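Side-chain contacts in ATP-dependent Clp protease proteolytic subunit (PDB 4JCQ), which probably cleaves misfolded and other proteins into small peptides, as the serine-protease component of an ATP-dependent degradation machine: residues 92-97 and 145-150; 40-45 and 51-56; 166-169 and 175-178. All blocks are in the same frame, centred on the assembly; numbering follows the deposited sequence.

Interaction 1: residues 92-97 and 145-150; sequences AGITIY and RLIAEA
T95 meets L146 through its methyl and I94 meets I147, joining helix 92-97 to helix 133-151. T95 makes its contact with the methyl rather than the hydroxyl branch. CG2 is anti to the backbone N (the hydroxyl torsion chi1 is -56°), which carries the methyl toward the fork of L146; T95 CG2 meets L146 CD1 at 4.1 Å. L146 CD2 lies equally close, 4.1 Å from the same T95 CG2, so a single methyl is received by both leucine branches. The two side chains cross at about a right angle. The isoleucine pair touches more lightly, branch methyl against chain end: I94 CG2 lies 4.3 Å from I147 CD1. I147 is extended beyond CB (chi2 170°), and this brings its CD1 across to the other helix although its CB does not point there. Helix 92-97 begins directly after S91, the predicted nucleophile, and the I94 side chain lies about 6 Å from that of S91. Helix 133-151 corresponds to the long handle helix of the ClpP fold, and the contact therefore packs the handle against the helix that follows the nucleophile. Hydrogen bonding between these segments plays no part; the interface is small, burying 148 Å² in all. Neighbouring parts of the fold add to the packing. I147 also lies on I158 and T162 of helix 155-162, L146 reaches H71 of helix 64-76 and N110 of a neighbouring subunit, and I94 rests on V89.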
# COMPACT_ATOMS: atom_id res chain seq x y z
N ALA H 92 21.57 1.65 21.53
CA ALA H 92 20.25 1.26 22.03
C ALA H 92 19.99 -0.24 21.86
O ALA H 92 19.25 -0.84 22.64
CB ALA H 92 19.15 2.07 21.36
N GLY H 93 20.61 -0.83 20.84
CA GLY H 93 20.57 -2.28 20.63
C GLY H 93 21.24 -3.06 21.75
O GLY H 93 20.79 -4.15 22.11
N ILE H 94 22.33 -2.50 22.28
CA ILE H 94 23.03 -3.08 23.44
C ILE H 94 22.16 -3.05 24.69
O ILE H 94 22.12 -4.02 25.46
CB ILE H 94 24.39 -2.37 23.68
CG1 ILE H 94 25.48 -2.96 22.77
CG2 ILE H 94 24.82 -2.43 25.15
CD1 ILE H 94 26.01 -4.31 23.19
N THR H 95 21.45 -1.94 24.89
CA THR H 95 20.54 -1.78 26.02
C THR H 95 19.46 -2.86 26.00
O THR H 95 19.16 -3.47 27.03
CB THR H 95 19.92 -0.37 26.03
OG1 THR H 95 20.97 0.60 26.04
CG2 THR H 95 19.03 -0.16 27.25
N ILE H 96 18.89 -3.11 24.82
CA ILE H 96 17.90 -4.17 24.62
C ILE H 96 18.51 -5.55 24.89
O ILE H 96 17.94 -6.35 25.63
CB ILE H 96 17.30 -4.12 23.20
CG1 ILE H 96 16.42 -2.87 23.04
CG2 ILE H 96 16.50 -5.38 22.90
CD1 ILE H 96 16.14 -2.49 21.60
N TYR H 97 19.67 -5.80 24.28
CA TYR H 97 20.39 -7.07 24.44
C TYR H 97 20.62 -7.41 25.91
O TYR H 97 20.43 -8.56 26.33
CB TYR H 97 21.72 -7.01 23.68
CG TYR H 97 22.50 -8.31 23.69
CD1 TYR H 97 22.30 -9.28 22.71
CD2 TYR H 97 23.45 -8.55 24.68
CE1 TYR H 97 23.02 -10.46 22.72
CE2 TYR H 97 24.18 -9.74 24.70
CZ TYR H 97 23.96 -10.69 23.72
OH TYR H 97 24.68 -11.86 23.75
N ARG H 145 24.62 2.89 34.57
CA ARG H 145 24.28 1.99 35.68
C ARG H 145 23.62 0.71 35.18
O ARG H 145 23.91 -0.38 35.68
CB ARG H 145 23.37 2.70 36.69
CG ARG H 145 24.08 3.73 37.55
CD ARG H 145 23.18 4.24 38.67
NE ARG H 145 23.84 5.26 39.48
CZ ARG H 145 23.69 6.58 39.31
NH1 ARG H 145 22.88 7.05 38.37
NH2 ARG H 145 24.34 7.42 40.09
N LEU H 146 22.73 0.84 34.20
CA LEU H 146 22.07 -0.30 33.57
C LEU H 146 23.10 -1.27 32.98
O LEU H 146 23.06 -2.47 33.26
CB LEU H 146 21.09 0.18 32.49
CG LEU H 146 20.09 -0.80 31.87
CD1 LEU H 146 18.87 -0.04 31.35
CD2 LEU H 146 20.71 -1.62 30.75
N ILE H 147 24.02 -0.75 32.17
CA ILE H 147 25.03 -1.58 31.51
C ILE H 147 26.02 -2.17 32.53
O ILE H 147 26.41 -3.33 32.40
CB ILE H 147 25.75 -0.81 30.38
CG1 ILE H 147 24.75 -0.41 29.29
CG2 ILE H 147 26.87 -1.64 29.77
CD1 ILE H 147 25.29 0.55 28.25
N ALA H 148 26.41 -1.38 33.53
CA ALA H 148 27.31 -1.86 34.59
C ALA H 148 26.73 -3.06 35.34
O ALA H 148 27.43 -4.06 35.56
CB ALA H 148 27.65 -0.73 35.56
N GLU H 149 25.45 -2.97 35.72
CA GLU H 149 24.78 -4.04 36.46
C GLU H 149 24.64 -5.32 35.62
O GLU H 149 24.82 -6.42 36.14
CB GLU H 149 23.40 -3.58 36.95
CG GLU H 149 22.76 -4.52 37.96
CD GLU H 149 21.32 -4.16 38.29
OE1 GLU H 149 21.05 -2.97 38.60
OE2 GLU H 149 20.46 -5.06 38.27
N ALA H 150 24.34 -5.16 34.34
CA ALA H 150 24.14 -6.29 33.44
C ALA H 150 25.44 -7.02 33.08
O ALA H 150 25.44 -8.25 32.94
CB ALA H 150 23.41 -5.85 32.17

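Interaction 2: residues 40-45 and 51-56; sequences KQLLLL and DPITIF
Helix 40-45, carrying L42 and L45, runs nearly antiparallel to strand 53-56, carrying I53 and I55, at 163° between their directions and with an axial separation of 10.8 Å. This is the second half of a beta-alpha-beta unit, strand 23-27, helix 32-48 and strand 53-59: after the turn at the helix end the chain returns along the helix as a strand of the parallel sheet. The seam is wholly aliphatic and buried, and no hydrogen bond crosses it. L45, the residue nearest the turn, lies obliquely across I53. Its CB packs against the end of the isoleucine, with L45 CB 3.8 Å from I53 CD1, while L45 CD1 reaches the branch methyl, I53 CG2, at 3.9 Å. I53 thus presents both arms to one leucine. Its torsion places CG1 anti to the carbonyl carbon (chi1 -62°) and leaves CG2 anti to the backbone N, turning both CG2 and the CG1-CD1 arm to L45. One turn back, L42 bridges two strand positions through a single methyl: L42 CD2 sits 4.3 Å from I53 CG2. I74 and I77 continue the same apolar layer, I77 meeting both L42 and I53. R22 ties the turn to the sheet edge through hydrogen bonds from NH2 to the carbonyl of L45 and from NH1 to that of D51. L43 and L44 pack instead on R186 and L14 of a neighbouring subunit. Deeper along the strand, the fully extended I55 side chain (chi2 179°) meets L42 at about a right angle, I55 CD1 ending 4.2 Å from L42 CD2.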
# COMPACT_ATOMS: atom_id res chain seq x y z
N LYS H 40 3.94 -5.76 20.89
CA LYS H 40 2.79 -6.58 20.49
C LYS H 40 3.13 -8.06 20.40
O LYS H 40 2.36 -8.90 20.88
CB LYS H 40 2.19 -6.09 19.17
CG LYS H 40 1.31 -4.86 19.31
CD LYS H 40 0.80 -4.37 17.97
CE LYS H 40 -0.05 -3.12 18.14
NZ LYS H 40 -0.52 -2.59 16.83
N GLN H 41 4.28 -8.37 19.81
CA GLN H 41 4.74 -9.75 19.68
C GLN H 41 5.01 -10.39 21.03
O GLN H 41 4.61 -11.53 21.27
CB GLN H 41 6.00 -9.83 18.80
CG GLN H 41 5.75 -9.57 17.32
CD GLN H 41 7.03 -9.64 16.51
OE1 GLN H 41 7.66 -10.69 16.41
NE2 GLN H 41 7.41 -8.51 15.93
N LEU H 42 5.68 -9.66 21.92
CA LEU H 42 6.01 -10.15 23.26
C LEU H 42 4.77 -10.38 24.12
O LEU H 42 4.70 -11.38 24.84
CB LEU H 42 6.99 -9.21 23.97
CG LEU H 42 8.43 -9.10 23.44
CD1 LEU H 42 9.20 -8.05 24.22
CD2 LEU H 42 9.15 -10.45 23.49
N LEU H 43 3.81 -9.47 24.03
CA LEU H 43 2.55 -9.59 24.76
C LEU H 43 1.70 -10.74 24.23
O LEU H 43 1.05 -11.45 25.01
CB LEU H 43 1.76 -8.28 24.72
CG LEU H 43 2.30 -7.11 25.56
CD1 LEU H 43 1.68 -5.80 25.11
CD2 LEU H 43 2.07 -7.34 27.05
N LEU H 44 1.71 -10.93 22.91
CA LEU H 44 0.99 -12.02 22.27
C LEU H 44 1.57 -13.38 22.68
O LEU H 44 0.82 -14.29 23.04
CB LEU H 44 1.01 -11.84 20.74
CG LEU H 44 0.21 -12.72 19.76
CD1 LEU H 44 1.04 -13.90 19.27
CD2 LEU H 44 -1.14 -13.19 20.32
N LEU H 45 2.90 -13.49 22.65
CA LEU H 45 3.58 -14.73 23.04
C LEU H 45 3.39 -15.05 24.52
O LEU H 45 3.25 -16.22 24.90
CB LEU H 45 5.07 -14.67 22.68
CG LEU H 45 5.45 -14.74 21.20
CD1 LEU H 45 6.91 -14.36 21.00
CD2 LEU H 45 5.16 -16.11 20.60
N ASP H 51 6.25 -20.41 28.16
CA ASP H 51 7.44 -20.96 27.52
C ASP H 51 8.43 -19.86 27.12
O ASP H 51 8.02 -18.74 26.82
CB ASP H 51 7.05 -21.79 26.29
CG ASP H 51 6.42 -23.13 26.66
OD1 ASP H 51 5.90 -23.80 25.74
OD2 ASP H 51 6.43 -23.51 27.85
N PRO H 52 9.74 -20.18 27.12
CA PRO H 52 10.78 -19.19 26.78
C PRO H 52 10.62 -18.57 25.39
O PRO H 52 10.04 -19.18 24.49
CB PRO H 52 12.07 -20.01 26.84
CG PRO H 52 11.77 -21.11 27.80
CD PRO H 52 10.33 -21.46 27.54
N ILE H 53 11.13 -17.35 25.24
CA ILE H 53 11.12 -16.63 23.97
C ILE H 53 12.55 -16.33 23.55
O ILE H 53 13.39 -15.96 24.37
CB ILE H 53 10.31 -15.31 24.09
CG1 ILE H 53 8.85 -15.60 24.44
CG2 ILE H 53 10.39 -14.49 22.80
CD1 ILE H 53 8.07 -14.39 24.93
N THR H 54 12.84 -16.53 22.26
CA THR H 54 14.16 -16.22 21.71
C THR H 54 14.09 -14.96 20.85
O THR H 54 13.24 -14.85 19.96
CB THR H 54 14.71 -17.40 20.88
OG1 THR H 54 14.66 -18.60 21.66
CG2 THR H 54 16.16 -17.14 20.45
N ILE H 55 14.99 -14.01 21.12
CA ILE H 55 15.07 -12.78 20.33
C ILE H 55 16.41 -12.71 19.61
O ILE H 55 17.47 -12.76 20.24
CB ILE H 55 14.88 -11.52 21.20
CG1 ILE H 55 13.53 -11.56 21.94
CG2 ILE H 55 14.98 -10.26 20.35
CD1 ILE H 55 13.27 -10.36 22.84
N PHE H 56 16.36 -12.61 18.28
CA PHE H 56 17.55 -12.36 17.47
C PHE H 56 17.67 -10.86 17.23
O PHE H 56 16.74 -10.23 16.72
CB PHE H 56 17.48 -13.11 16.13
CG PHE H 56 17.59 -14.60 16.26
CD1 PHE H 56 16.46 -15.38 16.48
CD2 PHE H 56 18.83 -15.24 16.14
CE1 PHE H 56 16.56 -16.76 16.60
CE2 PHE H 56 18.93 -16.61 16.25
CZ PHE H 56 17.80 -17.38 16.49

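Interaction 3: residues 166-169 and 175-178; sequences FWLS and DYGI
L168 reaches across to Y176 and I178 with one methyl, CD1, which serves both. Over the tyrosine it lies above one face of the ring, displaced toward the rim at the root of the side chain, where L168 CD1 is 4.1 Å from Y176 CG: an aliphatic group on an aromatic face. The same L168 CD1 is 3.8 Å from I178 CD1, end methyl to end methyl, with the two side chains meeting at an oblique angle. L168 and Y176 cross at about a right angle; with the tyrosine CG anti to its backbone N, chi1 (-157°) swings the ring to L168, and chi2 near 90° turns its face to the methyl. No hydrogen bond joins the two segments. The far end of the ring is fixed elsewhere: Y176 OH is hydrogen-bonded to D161 OD2 on helix 155-162, which helps set where the ring lies. I178 leans on Y97 of helix 92-97, and the backbone of L168 is hydrogen-bonded to that of Y113 in strand 111-114. R105 grips the backbone beyond the helix, with NH2 bonded to G177 O and NE to I178 O. The L168 side chain remains about 10 Å from that of H116, predicted to belong to the active site. Residues 166-169 lead into helix 170-176, and 175-178 contain its last residues and its exit. S169 is its N-cap: its side chain caps a backbone N in the first turn, and its own N is bonded to E172 OE1, consistent with a capping box. At the other end G177, with phi 100°, turns the chain out of the helix in a Schellman motif.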
# COMPACT_ATOMS: atom_id res chain seq x y z
N PHE H 166 34.20 2.42 20.07
CA PHE H 166 35.05 1.27 19.78
C PHE H 166 34.25 -0.03 19.68
O PHE H 166 33.40 -0.33 20.52
CB PHE H 166 36.20 1.16 20.78
CG PHE H 166 35.80 0.65 22.13
CD1 PHE H 166 36.11 -0.65 22.52
CD2 PHE H 166 35.11 1.46 23.02
CE1 PHE H 166 35.74 -1.13 23.76
CE2 PHE H 166 34.73 0.99 24.27
CZ PHE H 166 35.05 -0.31 24.64
N TRP H 167 34.55 -0.79 18.64
CA TRP H 167 33.87 -2.04 18.38
C TRP H 167 34.57 -3.19 19.05
O TRP H 167 35.79 -3.31 18.99
CB TRP H 167 33.77 -2.28 16.88
CG TRP H 167 32.73 -1.40 16.23
CD1 TRP H 167 32.94 -0.18 15.59
CD2 TRP H 167 31.29 -1.64 16.14
NE1 TRP H 167 31.75 0.34 15.12
CE2 TRP H 167 30.72 -0.49 15.42
CE3 TRP H 167 30.44 -2.65 16.57
CZ2 TRP H 167 29.37 -0.39 15.15
CZ3 TRP H 167 29.07 -2.54 16.29
CH2 TRP H 167 28.55 -1.43 15.60
N LEU H 168 33.78 -4.04 19.70
CA LEU H 168 34.28 -5.26 20.30
C LEU H 168 33.96 -6.43 19.39
O LEU H 168 32.85 -6.56 18.88
CB LEU H 168 33.63 -5.48 21.67
CG LEU H 168 33.90 -4.46 22.78
CD1 LEU H 168 32.85 -4.57 23.87
CD2 LEU H 168 35.30 -4.63 23.36
N SER H 169 34.95 -7.30 19.20
CA SER H 169 34.73 -8.58 18.53
C SER H 169 33.85 -9.45 19.43
O SER H 169 33.66 -9.12 20.61
CB SER H 169 36.06 -9.28 18.25
OG SER H 169 36.66 -9.74 19.45
N ASP H 175 34.39 -11.50 26.90
CA ASP H 175 35.30 -11.12 27.99
C ASP H 175 34.80 -9.90 28.76
O ASP H 175 35.05 -9.77 29.96
CB ASP H 175 36.71 -10.85 27.44
CG ASP H 175 37.35 -12.09 26.83
OD1 ASP H 175 38.28 -11.93 26.02
OD2 ASP H 175 36.94 -13.22 27.16
N TYR H 176 34.10 -9.01 28.06
CA TYR H 176 33.55 -7.79 28.65
C TYR H 176 32.36 -8.06 29.57
O TYR H 176 32.05 -7.26 30.45
CB TYR H 176 33.13 -6.83 27.53
CG TYR H 176 33.07 -5.37 27.93
CD1 TYR H 176 34.20 -4.56 27.88
CD2 TYR H 176 31.86 -4.80 28.35
CE1 TYR H 176 34.14 -3.23 28.25
CE2 TYR H 176 31.80 -3.46 28.70
CZ TYR H 176 32.94 -2.68 28.65
OH TYR H 176 32.87 -1.35 29.01
N GLY H 177 31.69 -9.20 29.36
CA GLY H 177 30.52 -9.57 30.14
C GLY H 177 29.19 -9.28 29.45
O GLY H 177 28.13 -9.39 30.06
N ILE H 178 29.26 -8.92 28.17
CA ILE H 178 28.06 -8.68 27.36
C ILE H 178 27.49 -10.02 26.88
O ILE H 178 26.33 -10.34 27.16
CB ILE H 178 28.36 -7.76 26.15
CG1 ILE H 178 28.85 -6.39 26.62
CG2 ILE H 178 27.12 -7.61 25.27
CD1 ILE H 178 29.60 -5.61 25.55

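From the N terminus, interaction 2 comes first: 40-45 and 51-56 close a short turn, joining helix 32-48 to strand 53-59 within the parallel sheet. Interaction 1 follows after helix 64-76 and closes a long excursion of 47 residues between 92-97 and 145-150, which includes strands 105-108 and 111-114 and the predicted active-site H116. Interaction 3 comes last, joining the residues before helix 170-176 to its C-terminal end. The three closures are in series, none nested or crossing. Interactions 1 and 3 touch, with I94 CD1 4.0 Å from I178 CG2, and R105 bonds to carbonyls in both. Interaction 2 lies apart, on the opposite side of the chain's centre from interaction 3.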